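Local coordinates for protein endonuclease PI-MtuI (PDB 2IMZ) that probably excises itself from a RecA precursor by protein splicing, joining the flanking sequences, as the splicing domain of an endonuclease-containing intein, at residues A[18-23]-A[145-150]; A[5-10]-A[160-165]; A[33-38]-A[154-159]. The protein carries 1 engineered substitution. All blocks are in the same frame, centred on the assembly; numbering follows the deposited sequence.

All three contacts are mostly buried. Contact 2 is the most central, about 4 Å from the chain's centre to its own, though its Arg7 is exposed; contacts 1 and 3 lie about 12 Å out. Contact 1 sets helix 19-24 on strand 134-153, and contact 3 joins strand 30-34 to the loop after strand 134-153. Contact 1 is carried by an aromatic ring among aliphatic carbons, contact 2 by a salt bridge backed by main-chain bonds, and contact 3 by alanine-leucine packing and one threonine bond, with a zinc ligand on the loop's far side. Hydrogen bonds Gly5 N to Glu20 OE2 and Ile19 N to Thr6 O join contacts 1 and 2; Val165 and Ala34 join 2 and 3.

Contact 1: residues A[18-23]-A[145-150]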
loop_
_atom_site.group_PDB
_atom_site.type_symbol
_atom_site.label_atom_id
_atom_site.label_comp_id
_atom_site.label_asym_id
_atom_site.label_seq_id
_atom_site.Cartn_x
_atom_site.Cartn_y
_atom_site.Cartn_z
ATOM N N ARG A 18 -2.388 -15.656 -12.243
ATOM C CA ARG A 18 -3.629 -15.300 -11.568
ATOM C C ARG A 18 -3.166 -15.018 -10.142
ATOM O O ARG A 18 -2.436 -15.815 -9.548
ATOM C CB ARG A 18 -4.626 -16.454 -11.588
ATOM C CG ARG A 18 -5.145 -16.796 -12.983
ATOM C CD ARG A 18 -6.269 -17.811 -12.904
ATOM N NE ARG A 18 -5.881 -18.965 -12.098
ATOM C CZ ARG A 18 -6.710 -19.931 -11.719
ATOM N NH1 ARG A 18 -7.990 -19.892 -12.075
ATOM N NH2 ARG A 18 -6.262 -20.934 -10.974
ATOM N N ILE A 19 -3.576 -13.883 -9.594
ATOM C CA ILE A 19 -3.137 -13.502 -8.262
ATOM C C ILE A 19 -3.352 -14.559 -7.172
ATOM O O ILE A 19 -2.505 -14.714 -6.292
ATOM C CB ILE A 19 -3.781 -12.156 -7.830
ATOM C CG1 ILE A 19 -3.046 -11.610 -6.602
ATOM C CG2 ILE A 19 -5.273 -12.337 -7.553
ATOM C CD1 ILE A 19 -3.291 -10.123 -6.345
ATOM N N GLU A 20 -4.458 -15.297 -7.229
ATOM C CA GLU A 20 -4.703 -16.305 -6.199
ATOM C C GLU A 20 -3.652 -17.415 -6.234
ATOM O O GLU A 20 -3.303 -17.979 -5.193
ATOM C CB GLU A 20 -6.110 -16.907 -6.329
ATOM C CG GLU A 20 -6.372 -17.726 -7.588
ATOM C CD GLU A 20 -6.911 -16.892 -8.740
ATOM O OE1 GLU A 20 -7.500 -17.483 -9.670
ATOM O OE2 GLU A 20 -6.744 -15.654 -8.723
ATOM N N ASP A 21 -3.150 -17.732 -7.424
ATOM C CA ASP A 21 -2.130 -18.767 -7.544
ATOM C C ASP A 21 -0.814 -18.255 -6.985
ATOM O O ASP A 21 -0.044 -19.004 -6.375
ATOM C CB ASP A 21 -1.937 -19.184 -9.004
ATOM C CG ASP A 21 -3.188 -19.783 -9.611
ATOM O OD1 ASP A 21 -4.009 -20.347 -8.858
ATOM O OD2 ASP A 21 -3.346 -19.703 -10.847
ATOM N N VAL A 22 -0.552 -16.969 -7.199
ATOM C CA VAL A 22 0.668 -16.360 -6.697
ATOM C C VAL A 22 0.653 -16.368 -5.172
ATOM O O VAL A 22 1.661 -16.674 -4.538
ATOM C CB VAL A 22 0.806 -14.905 -7.200
ATOM C CG1 VAL A 22 2.052 -14.262 -6.625
ATOM C CG2 VAL A 22 0.872 -14.894 -8.718
ATOM N N VAL A 23 -0.494 -16.039 -4.588
ATOM C CA VAL A 23 -0.617 -16.014 -3.131
ATOM C C VAL A 23 -0.649 -17.418 -2.519
ATOM O O VAL A 23 0.038 -17.676 -1.524
ATOM C CB VAL A 23 -1.883 -15.235 -2.692
ATOM C CG1 VAL A 23 -2.117 -15.412 -1.194
ATOM C CG2 VAL A 23 -1.712 -13.753 -3.016
ATOM N N ARG A 145 -19.381 -10.005 -4.876
ATOM C CA ARG A 145 -18.569 -10.635 -3.844
ATOM C C ARG A 145 -17.519 -11.528 -4.487
ATOM O O ARG A 145 -17.823 -12.302 -5.394
ATOM C CB ARG A 145 -19.458 -11.477 -2.927
ATOM C CG ARG A 145 -20.579 -10.692 -2.265
ATOM C CD ARG A 145 -20.034 -9.777 -1.190
ATOM N NE ARG A 145 -19.441 -10.535 -0.092
ATOM C CZ ARG A 145 -18.821 -9.986 0.948
ATOM N NH1 ARG A 145 -18.706 -8.668 1.034
ATOM N NH2 ARG A 145 -18.320 -10.755 1.904
ATOM N N ALA A 146 -16.283 -11.428 -4.009
ATOM C CA ALA A 146 -15.201 -12.238 -4.550
ATOM C C ALA A 146 -14.059 -12.368 -3.557
ATOM O O ALA A 146 -13.849 -11.486 -2.724
ATOM C CB ALA A 146 -14.683 -11.611 -5.842
ATOM N N ARG A 147 -13.329 -13.474 -3.639
ATOM C CA ARG A 147 -12.178 -13.660 -2.769
ATOM C C ARG A 147 -11.185 -12.624 -3.265
ATOM O O ARG A 147 -11.081 -12.397 -4.473
ATOM C CB ARG A 147 -11.575 -15.054 -2.935
ATOM C CG ARG A 147 -12.496 -16.192 -2.543
ATOM C CD ARG A 147 -11.676 -17.432 -2.264
ATOM N NE ARG A 147 -10.839 -17.802 -3.400
ATOM C CZ ARG A 147 -9.805 -18.633 -3.324
ATOM N NH1 ARG A 147 -9.476 -19.180 -2.162
ATOM N NH2 ARG A 147 -9.101 -18.921 -4.410
ATOM N N THR A 148 -10.462 -11.995 -2.348
ATOM C CA THR A 148 -9.503 -10.970 -2.732
ATOM C C THR A 148 -8.107 -11.246 -2.196
ATOM O O THR A 148 -7.930 -12.018 -1.248
ATOM C CB THR A 148 -9.979 -9.578 -2.269
ATOM O OG1 THR A 148 -10.083 -9.553 -0.841
ATOM C CG2 THR A 148 -11.337 -9.262 -2.876
ATOM N N PHE A 149 -7.119 -10.609 -2.815
ATOM C CA PHE A 149 -5.725 -10.808 -2.453
ATOM C C PHE A 149 -4.908 -9.536 -2.594
ATOM O O PHE A 149 -5.369 -8.542 -3.157
ATOM C CB PHE A 149 -5.108 -11.888 -3.345
ATOM C CG PHE A 149 -5.919 -13.147 -3.417
ATOM C CD1 PHE A 149 -7.032 -13.227 -4.247
ATOM C CD2 PHE A 149 -5.602 -14.236 -2.614
ATOM C CE1 PHE A 149 -7.824 -14.372 -4.276
ATOM C CE2 PHE A 149 -6.383 -15.384 -2.633
ATOM C CZ PHE A 149 -7.499 -15.454 -3.466
ATOM N N ASP A 150 -3.677 -9.591 -2.103
ATOM C CA ASP A 150 -2.773 -8.453 -2.165
ATOM C C ASP A 150 -1.338 -8.976 -2.243
ATOM O O ASP A 150 -1.059 -10.101 -1.827
ATOM C CB ASP A 150 -2.963 -7.585 -0.917
ATOM C CG ASP A 150 -2.528 -6.152 -1.127
ATOM O OD1 ASP A 150 -2.917 -5.553 -2.153
ATOM O OD2 ASP A 150 -1.812 -5.617 -0.251
#
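Three helix residues, Ile19, Glu20 and Val23, meet the ring of Phe149 on the facing strand, Glu20 over one face and Ile19 and Val23 obliquely. Glu20 reaches it with its beta carbon: CB sits 3.9 Å from the ring centroid and 29° off the normal, which meets the geometry of a CH-pi contact. Ile19 CG2 touches Phe149 CD1 at 3.8 Å, and Val23 CB lies 3.9 Å from Phe149 CD2, so the two delta carbons have different aliphatic neighbours. The ring's CG, anti to the carbonyl carbon (chi1 -50°), lies on the Glu20 side of CB.

Beyond the ring tip is Arg147. Its guanidinium presents a face to Phe149 CZ, which stands 3.8 Å above that plane, and the same residue's NH2 comes within 4.1 Å of Glu20 CB. Arg147 NH2 is paired with Glu4 rather than with the helix.

A second shell lies at the helix start. Glu20 turns its carboxylate away from the ring, where OE2 accepts from Gly5 N. Arg18, at the N-cap position, grips Asp21 side-on, with NE 2.9 Å from OD2 in the guanidinium plane. It also has Glu20 OE1 3.3 Å from NE, well out of the guanidinium plane, so this pairing is one of charges alone.

Within these segments, helix and strand therefore adhere through carbon surfaces, while the polar ends of Glu20 and Arg147 find partners on the N-terminal segment. Arg18 and the bond from Gly5 N would be expected to favour the charged form of Glu20, though Glu4 and Asp21 are also near.

Contact 2: residues A[5-10]-A[160-165]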
loop_
_atom_site.group_PDB
_atom_site.type_symbol
_atom_site.label_atom_id
_atom_site.label_comp_id
_atom_site.label_asym_id
_atom_site.label_seq_id
_atom_site.Cartn_x
_atom_site.Cartn_y
_atom_site.Cartn_z
ATOM N N GLY A 5 -8.621 -14.026 -9.858
ATOM C CA GLY A 5 -8.673 -13.951 -11.307
ATOM C C GLY A 5 -7.857 -12.811 -11.884
ATOM O O GLY A 5 -7.611 -12.770 -13.089
ATOM N N THR A 6 -7.444 -11.878 -11.032
ATOM C CA THR A 6 -6.643 -10.739 -11.482
ATOM C C THR A 6 -5.349 -11.245 -12.105
ATOM O O THR A 6 -4.590 -11.975 -11.467
ATOM C CB THR A 6 -6.277 -9.808 -10.313
ATOM O OG1 THR A 6 -7.474 -9.259 -9.743
ATOM C CG2 THR A 6 -5.383 -8.681 -10.802
ATOM N N ARG A 7 -5.089 -10.838 -13.346
ATOM C CA ARG A 7 -3.888 -11.275 -14.054
ATOM C C ARG A 7 -2.700 -10.344 -13.846
ATOM O O ARG A 7 -2.770 -9.145 -14.124
ATOM C CB ARG A 7 -4.212 -11.432 -15.548
ATOM C CG ARG A 7 -5.162 -12.598 -15.804
ATOM C CD ARG A 7 -5.887 -12.513 -17.138
ATOM N NE ARG A 7 -6.783 -11.362 -17.204
ATOM C CZ ARG A 7 -7.766 -11.233 -18.090
ATOM N NH1 ARG A 7 -7.985 -12.189 -18.985
ATOM N NH2 ARG A 7 -8.526 -10.142 -18.089
ATOM N N ILE A 8 -1.609 -10.919 -13.344
ATOM C CA ILE A 8 -0.383 -10.179 -13.061
ATOM C C ILE A 8 0.726 -10.602 -14.019
ATOM O O ILE A 8 1.094 -11.774 -14.073
ATOM C CB ILE A 8 0.111 -10.451 -11.624
ATOM C CG1 ILE A 8 -1.016 -10.196 -10.618
ATOM C CG2 ILE A 8 1.318 -9.568 -11.313
ATOM C CD1 ILE A 8 -1.536 -8.784 -10.621
ATOM N N PHE A 9 1.253 -9.637 -14.763
ATOM C CA PHE A 9 2.311 -9.881 -15.737
ATOM C C PHE A 9 3.709 -9.855 -15.117
ATOM O O PHE A 9 4.064 -8.906 -14.426
ATOM C CB PHE A 9 2.213 -8.821 -16.842
ATOM C CG PHE A 9 3.340 -8.856 -17.846
ATOM C CD1 PHE A 9 3.647 -10.023 -18.535
ATOM C CD2 PHE A 9 4.048 -7.695 -18.147
ATOM C CE1 PHE A 9 4.642 -10.031 -19.517
ATOM C CE2 PHE A 9 5.042 -7.694 -19.126
ATOM C CZ PHE A 9 5.338 -8.864 -19.811
ATOM N N ASP A 10 4.488 -10.910 -15.363
ATOM C CA ASP A 10 5.865 -10.993 -14.873
ATOM C C ASP A 10 6.708 -10.631 -16.098
ATOM O O ASP A 10 6.847 -11.434 -17.019
ATOM C CB ASP A 10 6.200 -12.415 -14.412
ATOM C CG ASP A 10 7.630 -12.542 -13.909
ATOM O OD1 ASP A 10 8.513 -11.863 -14.469
ATOM O OD2 ASP A 10 7.877 -13.328 -12.968
ATOM N N VAL A 160 1.679 -3.953 -11.893
ATOM C CA VAL A 160 0.705 -3.929 -12.963
ATOM C C VAL A 160 -0.209 -5.134 -12.791
ATOM O O VAL A 160 0.252 -6.270 -12.680
ATOM C CB VAL A 160 1.396 -3.978 -14.344
ATOM C CG1 VAL A 160 0.368 -4.256 -15.437
ATOM C CG2 VAL A 160 2.093 -2.651 -14.608
ATOM N N ALA A 161 -1.509 -4.859 -12.727
ATOM C CA ALA A 161 -2.537 -5.886 -12.586
ATOM C C ALA A 161 -3.540 -5.591 -13.694
ATOM O O ALA A 161 -4.010 -4.457 -13.810
ATOM C CB ALA A 161 -3.204 -5.779 -11.215
ATOM N N GLU A 162 -3.864 -6.601 -14.497
ATOM C CA GLU A 162 -4.780 -6.431 -15.623
ATOM C C GLU A 162 -4.277 -5.295 -16.520
ATOM O O GLU A 162 -5.064 -4.559 -17.123
ATOM C CB GLU A 162 -6.206 -6.129 -15.144
ATOM C CG GLU A 162 -6.921 -7.313 -14.505
ATOM C CD GLU A 162 -7.092 -8.480 -15.460
ATOM O OE1 GLU A 162 -7.408 -8.236 -16.644
ATOM O OE2 GLU A 162 -6.927 -9.640 -15.029
ATOM N N GLY A 163 -2.953 -5.167 -16.595
ATOM C CA GLY A 163 -2.334 -4.146 -17.421
ATOM C C GLY A 163 -2.346 -2.724 -16.884
ATOM O O GLY A 163 -1.824 -1.824 -17.537
ATOM N N VAL A 164 -2.909 -2.526 -15.693
ATOM C CA VAL A 164 -3.019 -1.202 -15.075
ATOM C C VAL A 164 -2.088 -1.084 -13.867
ATOM O O VAL A 164 -1.957 -2.032 -13.101
ATOM C CB VAL A 164 -4.472 -0.962 -14.586
ATOM C CG1 VAL A 164 -4.601 0.419 -13.956
ATOM C CG2 VAL A 164 -5.441 -1.111 -15.746
ATOM N N VAL A 165 -1.437 0.066 -13.693
ATOM C CA VAL A 165 -0.564 0.228 -12.532
ATOM C C VAL A 165 -1.442 0.461 -11.310
ATOM O O VAL A 165 -2.198 1.434 -11.260
ATOM C CB VAL A 165 0.386 1.441 -12.658
ATOM C CG1 VAL A 165 1.213 1.577 -11.381
ATOM C CG2 VAL A 165 1.301 1.275 -13.863
HETATM O O HOH W 1 2.969 -6.745 -13.231
#
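This is a salt-bridged, partly main-chain contact, largely buried near the middle of the chain, where Arg7 on the strand after the N-terminus, itself reaching the surface, meets Glu162 in the turn of the C-terminal hairpin. Arg7 grips the carboxylate side-on. NE donates to the syn lone pair of Glu162 OE2 at 2.8 Å, while NH2 reaches Glu162 OE1 at 2.6 Å. The guanidinium and carboxylate planes are turned 38° against each other, so the pairing is bidentate without being flat. The backbone joins in: Arg7 N also donates to Glu162 OE2 at 2.8 Å, on the anti side and out of the carboxylate plane. OE2 is thus held by two donors of a single residue. Glu162 N returns a nearly straight bond (176°) to Arg7 O, so both residues are tied by side chain and main chain. The carboxylate is brought back to Arg7 by a bend at chi2 (-61°), and OE1 has a further, weak bond from Ile66 N.

Apolar contact continues beside the salt bridge. Ile8 CD1 presses on Ala161 CB at 3.5 Å, tighter than usual van der Waals spacing, and Thr6 CG2 touches the same methyl at 3.7 Å. Further along, a water donates to both Phe9 O and Val160 O, spanning the two backbones where they diverge.

The turn itself is a type I' turn from Ala161 to Val164, with Glu162 and Gly163 both at positive phi and Ala161 N 2.9 Å from Val164 O. In a member of the intein family, an N-terminal strand lying beside the C-terminal hairpin is consistent with the HINT fold, in which both splice junctions converge on one centre.

Contact 3: residues A[33-38]-A[154-159]; sequences AAAKDG and EELHTL. With ZN (zinc ion), chain C.
Ala34 and Thr158 make the polar tie. The threonine hydroxyl lies between its backbone N and carbonyl carbon (chi1 63°), and in that position OG1 accepts from Ala34 N at 2.8 Å. The N-H...O angle of 139° marks a bent bond. A water links the two segments by donating to Ala34 O and to Leu156 O, each at 2.7 Å. Thr158 O is covered by Ala33 CB at 3.4 Å and has no partner anywhere in the model.

Apolar contact is centred on Leu156, whose two methyls divide between two alanines. CD1 meets Ala33 CB at 3.8 Å, whereas CD2 approaches Ala35 CB at 4.2 Å; Leu156 CB also lies near Ala34 O. The leucine thus rides along the end of strand 30-34, just before the type I turn from Ala35 to Gly38. The loop it belongs to runs from strand 134-153 to strand 159-161, and its sequence resembles the conserved F block of inteins, which leads to the C-terminal splice junction. Ala33 also touches Val153 of strand 134-153, and Ala34 packs on Val165 of the C-terminal hairpin.

Metal binding occupies the other side of the loop. The CB of His157 points away from residues 33-38, and ND1 binds zinc at 2.0 Å. Glu152 of the same chain binds the same ion, as does His167 of the second subunit, so the metal bridges two copies of the protein. The modified Asn168 also belongs to the zinc site. The rings of His157 and that His167 meet with their planes at about 70°.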
loop_
_atom_site.group_PDB
_atom_site.type_symbol
_atom_site.label_atom_id
_atom_site.label_comp_id
_atom_site.label_asym_id
_atom_site.label_seq_id
_atom_site.Cartn_x
_atom_site.Cartn_y
_atom_site.Cartn_z
ATOM N N ALA A 33 6.766 -2.725 -12.046
ATOM C CA ALA A 33 6.536 -1.742 -10.996
ATOM C C ALA A 33 6.914 -0.351 -11.471
ATOM O O ALA A 33 7.902 -0.176 -12.183
ATOM C CB ALA A 33 7.346 -2.108 -9.752
ATOM N N ALA A 34 6.121 0.639 -11.075
ATOM C CA ALA A 34 6.373 2.022 -11.453
ATOM C C ALA A 34 7.119 2.764 -10.354
ATOM O O ALA A 34 6.765 2.666 -9.179
ATOM C CB ALA A 34 5.052 2.731 -11.749
ATOM N N ALA A 35 8.149 3.510 -10.746
ATOM C CA ALA A 35 8.944 4.296 -9.810
ATOM C C ALA A 35 8.328 5.690 -9.699
ATOM O O ALA A 35 7.406 6.028 -10.443
ATOM C CB ALA A 35 10.389 4.389 -10.299
ATOM N N LYS A 36 8.840 6.500 -8.778
ATOM C CA LYS A 36 8.309 7.844 -8.569
ATOM C C LYS A 36 8.237 8.703 -9.828
ATOM O O LYS A 36 7.282 9.465 -10.012
ATOM C CB LYS A 36 9.137 8.578 -7.512
ATOM C CG LYS A 36 8.704 10.021 -7.299
ATOM C CD LYS A 36 9.582 10.736 -6.285
ATOM C CE LYS A 36 11.033 10.779 -6.734
ATOM N NZ LYS A 36 11.875 11.569 -5.792
ATOM N N ASP A 37 9.244 8.586 -10.689
ATOM C CA ASP A 37 9.285 9.378 -11.916
ATOM C C ASP A 37 8.491 8.784 -13.076
ATOM O O ASP A 37 8.504 9.325 -14.182
ATOM C CB ASP A 37 10.738 9.611 -12.353
ATOM C CG ASP A 37 11.509 8.319 -12.554
ATOM O OD1 ASP A 37 10.882 7.238 -12.588
ATOM O OD2 ASP A 37 12.750 8.386 -12.684
ATOM N N GLY A 38 7.801 7.676 -12.832
ATOM C CA GLY A 38 7.015 7.067 -13.889
ATOM C C GLY A 38 7.740 6.000 -14.689
ATOM O O GLY A 38 7.141 5.367 -15.562
ATOM N N GLU A 154 8.841 -5.469 -3.684
ATOM C CA GLU A 154 10.036 -4.846 -3.140
ATOM C C GLU A 154 10.315 -3.438 -3.663
ATOM O O GLU A 154 10.178 -3.161 -4.858
ATOM C CB GLU A 154 11.249 -5.732 -3.415
ATOM C CG GLU A 154 12.572 -5.092 -3.042
ATOM C CD GLU A 154 13.751 -5.911 -3.512
ATOM O OE1 GLU A 154 13.980 -6.996 -2.945
ATOM O OE2 GLU A 154 14.440 -5.472 -4.457
ATOM N N GLU A 155 10.693 -2.565 -2.733
ATOM C CA GLU A 155 11.066 -1.176 -2.997
ATOM C C GLU A 155 10.043 -0.184 -3.557
ATOM O O GLU A 155 9.768 0.843 -2.932
ATOM C CB GLU A 155 12.322 -1.144 -3.887
ATOM C CG GLU A 155 12.822 0.271 -4.207
ATOM C CD GLU A 155 14.020 0.293 -5.147
ATOM O OE1 GLU A 155 14.033 -0.472 -6.132
ATOM O OE2 GLU A 155 14.949 1.097 -4.911
ATOM N N LEU A 156 9.478 -0.481 -4.722
ATOM C CA LEU A 156 8.560 0.449 -5.368
ATOM C C LEU A 156 7.099 0.455 -4.928
ATOM O O LEU A 156 6.391 1.426 -5.177
ATOM C CB LEU A 156 8.664 0.280 -6.883
ATOM C CG LEU A 156 10.104 0.493 -7.374
ATOM C CD1 LEU A 156 10.182 0.312 -8.885
ATOM C CD2 LEU A 156 10.569 1.891 -6.985
ATOM N N HIS A 157 6.649 -0.618 -4.290
ATOM C CA HIS A 157 5.283 -0.675 -3.784
ATOM C C HIS A 157 4.163 -0.487 -4.799
ATOM O O HIS A 157 3.087 0.007 -4.457
ATOM C CB HIS A 157 5.119 0.349 -2.655
ATOM C CG HIS A 157 5.871 -0.010 -1.413
ATOM N ND1 HIS A 157 5.401 -0.931 -0.502
ATOM C CD2 HIS A 157 7.086 0.383 -0.958
ATOM C CE1 HIS A 157 6.295 -1.091 0.459
ATOM N NE2 HIS A 157 7.326 -0.306 0.205
ATOM N N THR A 158 4.415 -0.872 -6.044
ATOM C CA THR A 158 3.403 -0.776 -7.091
ATOM C C THR A 158 3.545 -1.997 -7.998
ATOM O O THR A 158 4.552 -2.703 -7.948
ATOM C CB THR A 158 3.565 0.505 -7.953
ATOM O OG1 THR A 158 4.826 0.477 -8.633
ATOM C CG2 THR A 158 3.489 1.756 -7.085
ATOM N N LEU A 159 2.529 -2.256 -8.811
ATOM C CA LEU A 159 2.575 -3.388 -9.733
ATOM C C LEU A 159 1.492 -3.253 -10.783
ATOM O O LEU A 159 0.513 -2.534 -10.596
ATOM C CB LEU A 159 2.377 -4.720 -9.002
ATOM C CG LEU A 159 0.954 -5.019 -8.520
ATOM C CD1 LEU A 159 0.744 -6.523 -8.392
ATOM C CD2 LEU A 159 0.721 -4.313 -7.201
HETATM ZN ZN ZN C . 3.707 -1.896 -0.274
HETATM O O HOH W 2 6.943 3.671 -6.658
#